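Local coordinates for probable LRR receptor-like serine/threonine-protein kinase At4g26540 (Arabidopsis thaliana, PDB 5HZ0) that serves as the extracellular leucine-rich-repeat part of a receptor kinase that binds RGF peptide hormones, which maintain the root stem cell niche, at residues 111-116 against 134-139. The protein carries 5 engineered substitutions. Numbering follows the deposited sequence.
Sequences LVELML and NLQVLR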
loop_
_atom_site.group_PDB
_atom_site.type_symbol
_atom_site.label_atom_id
_atom_site.label_comp_id
_atom_site.label_asym_id
_atom_site.label_seq_id
_atom_site.Cartn_x
_atom_site.Cartn_y
_atom_site.Cartn_z
ATOM N N LEU A 111 6.058 -2.117 -42.295
ATOM C CA LEU A 111 6.388 -1.926 -40.888
ATOM C C LEU A 111 5.891 -3.095 -40.043
ATOM O O LEU A 111 4.742 -3.517 -40.164
ATOM C CB LEU A 111 5.792 -0.613 -40.376
ATOM C CG LEU A 111 6.300 -0.112 -39.021
ATOM C CD1 LEU A 111 7.822 0.049 -39.061
ATOM C CD2 LEU A 111 5.601 1.208 -38.604
ATOM N N VAL A 112 6.773 -3.601 -39.186
ATOM C CA VAL A 112 6.489 -4.735 -38.312
ATOM C C VAL A 112 6.516 -4.295 -36.851
ATOM O O VAL A 112 5.580 -4.546 -36.086
ATOM C CB VAL A 112 7.459 -5.931 -38.553
ATOM C CG1 VAL A 112 7.179 -7.050 -37.562
ATOM C CG2 VAL A 112 7.321 -6.447 -39.972
ATOM N N GLU A 113 7.649 -3.731 -36.449
ATOM C CA GLU A 113 7.821 -3.190 -35.110
ATOM C C GLU A 113 7.678 -1.663 -35.135
ATOM O O GLU A 113 8.297 -0.990 -35.963
ATOM C CB GLU A 113 9.211 -3.565 -34.598
ATOM C CG GLU A 113 9.625 -4.999 -34.929
ATOM C CD GLU A 113 8.856 -6.029 -34.123
ATOM O OE1 GLU A 113 8.383 -5.683 -33.020
ATOM O OE2 GLU A 113 8.709 -7.178 -34.587
ATOM N N LEU A 114 6.856 -1.117 -34.244
ATOM C CA LEU A 114 6.786 0.338 -34.063
ATOM C C LEU A 114 6.841 0.684 -32.575
ATOM O O LEU A 114 5.896 0.400 -31.837
ATOM C CB LEU A 114 5.491 0.891 -34.670
ATOM C CG LEU A 114 5.150 2.348 -34.348
ATOM C CD1 LEU A 114 6.167 3.270 -34.985
ATOM C CD2 LEU A 114 3.728 2.709 -34.780
ATOM N N MET A 115 7.931 1.312 -32.137
ATOM C CA MET A 115 8.079 1.670 -30.728
ATOM C C MET A 115 8.112 3.187 -30.541
ATOM O O MET A 115 9.123 3.826 -30.819
ATOM C CB MET A 115 9.385 1.084 -30.182
ATOM C CG MET A 115 9.650 -0.369 -30.579
ATOM S SD MET A 115 8.649 -1.512 -29.619
ATOM C CE MET A 115 9.170 -3.090 -30.289
ATOM N N LEU A 116 7.002 3.751 -30.074
ATOM C CA LEU A 116 6.919 5.177 -29.714
ATOM C C LEU A 116 6.905 5.476 -28.212
ATOM O O LEU A 116 6.833 6.632 -27.814
ATOM C CB LEU A 116 5.725 5.843 -30.404
ATOM C CG LEU A 116 5.682 5.520 -31.902
ATOM C CD1 LEU A 116 4.409 6.063 -32.557
ATOM C CD2 LEU A 116 6.942 6.019 -32.616
ATOM N N ASN A 134 1.277 -5.739 -41.812
ATOM C CA ASN A 134 2.343 -6.548 -41.238
ATOM C C ASN A 134 2.696 -6.155 -39.821
ATOM O O ASN A 134 3.586 -6.751 -39.218
ATOM C CB ASN A 134 3.593 -6.441 -42.100
ATOM C CG ASN A 134 3.328 -6.816 -43.522
ATOM O OD1 ASN A 134 3.522 -6.012 -44.431
ATOM N ND2 ASN A 134 2.865 -8.041 -43.731
ATOM N N LEU A 135 2.029 -5.121 -39.308
ATOM C CA LEU A 135 2.336 -4.630 -37.973
ATOM C C LEU A 135 2.094 -5.729 -36.947
ATOM O O LEU A 135 1.066 -6.395 -36.954
ATOM C CB LEU A 135 1.520 -3.390 -37.631
ATOM C CG LEU A 135 1.993 -2.640 -36.385
ATOM C CD1 LEU A 135 3.456 -2.224 -36.584
ATOM C CD2 LEU A 135 1.095 -1.435 -36.112
ATOM N N GLN A 136 3.071 -5.911 -36.076
ATOM C CA GLN A 136 3.055 -6.968 -35.069
ATOM C C GLN A 136 3.040 -6.363 -33.668
ATOM O O GLN A 136 2.224 -6.723 -32.835
ATOM C CB GLN A 136 4.219 -7.938 -35.275
ATOM C CG GLN A 136 4.016 -8.886 -36.460
ATOM C CD GLN A 136 5.223 -9.814 -36.713
ATOM O OE1 GLN A 136 5.883 -10.261 -35.780
ATOM N NE2 GLN A 136 5.502 -10.095 -37.979
ATOM N N VAL A 137 4.021 -5.509 -33.404
ATOM C CA VAL A 137 4.133 -4.800 -32.145
ATOM C C VAL A 137 3.949 -3.292 -32.339
ATOM O O VAL A 137 4.680 -2.654 -33.094
ATOM C CB VAL A 137 5.521 -5.047 -31.500
ATOM C CG1 VAL A 137 5.704 -4.165 -30.288
ATOM C CG2 VAL A 137 5.699 -6.523 -31.125
ATOM N N LEU A 138 2.945 -2.730 -31.668
ATOM C CA LEU A 138 2.811 -1.295 -31.553
ATOM C C LEU A 138 2.775 -0.993 -30.073
ATOM O O LEU A 138 1.866 -1.426 -29.372
ATOM C CB LEU A 138 1.541 -0.784 -32.253
ATOM C CG LEU A 138 0.810 0.482 -31.733
ATOM C CD1 LEU A 138 1.674 1.736 -31.702
ATOM C CD2 LEU A 138 -0.425 0.731 -32.547
ATOM N N ARG A 139 3.785 -0.282 -29.586
ATOM C CA ARG A 139 3.772 0.162 -28.204
ATOM C C ARG A 139 4.031 1.650 -28.158
ATOM O O ARG A 139 5.154 2.101 -28.427
ATOM C CB ARG A 139 4.853 -0.566 -27.425
ATOM C CG ARG A 139 4.837 -2.075 -27.610
ATOM C CD ARG A 139 6.007 -2.710 -26.899
ATOM N NE ARG A 139 6.022 -2.311 -25.501
ATOM C CZ ARG A 139 7.091 -2.365 -24.719
ATOM N NH1 ARG A 139 7.005 -1.955 -23.463
ATOM N NH2 ARG A 139 8.244 -2.812 -25.190
#
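Leu114 and Leu138 pair in register on neighbouring parallel strands, 113-115 and 137-139, their side chains side by side on the inner face with CD2 of Leu114 3.8 Å from CD1 of Leu138. CD1 of Leu135 reaches both CB of Leu114 and CG of Leu111. This leucine layer is the buried half of the contact; Leu90 and Leu163 continue it to either side. The backbone ladder starts at Val112 O, gripped twice, by Gln136 N at 2.9 Å on a lone pair and by Val137 N at 3.2 Å. It continues from Leu114 N to Val137 O (2.9 Å), Arg139 N to Leu114 O and Leu116 N to Arg139 O. The other face is partly open to solvent, though its side chains still touch. There chi2 of Met115 (-77°) turns SD toward the neighbouring strand, and the extended chi3 (-180°) carries CE to 3.6 Å from CG1 of Val137. Glu113 OE1 lies against Val137 CB, and the amide of Gln136 turns its face to Val112, whose CG1 lies over CD at 3.5 Å. An alanine in place of Gln136 would probably leave that methyl without the amide that covers it and open a gap at the solvent side. Arg139, whose CD passes SD of Met115, makes a cation-pi contact with Phe117 and hydrogen-bonds through NE to a modified side chain of the bound peptide. Such stacked strands form the concave, peptide-recognising surface of a leucine-rich-repeat solenoid.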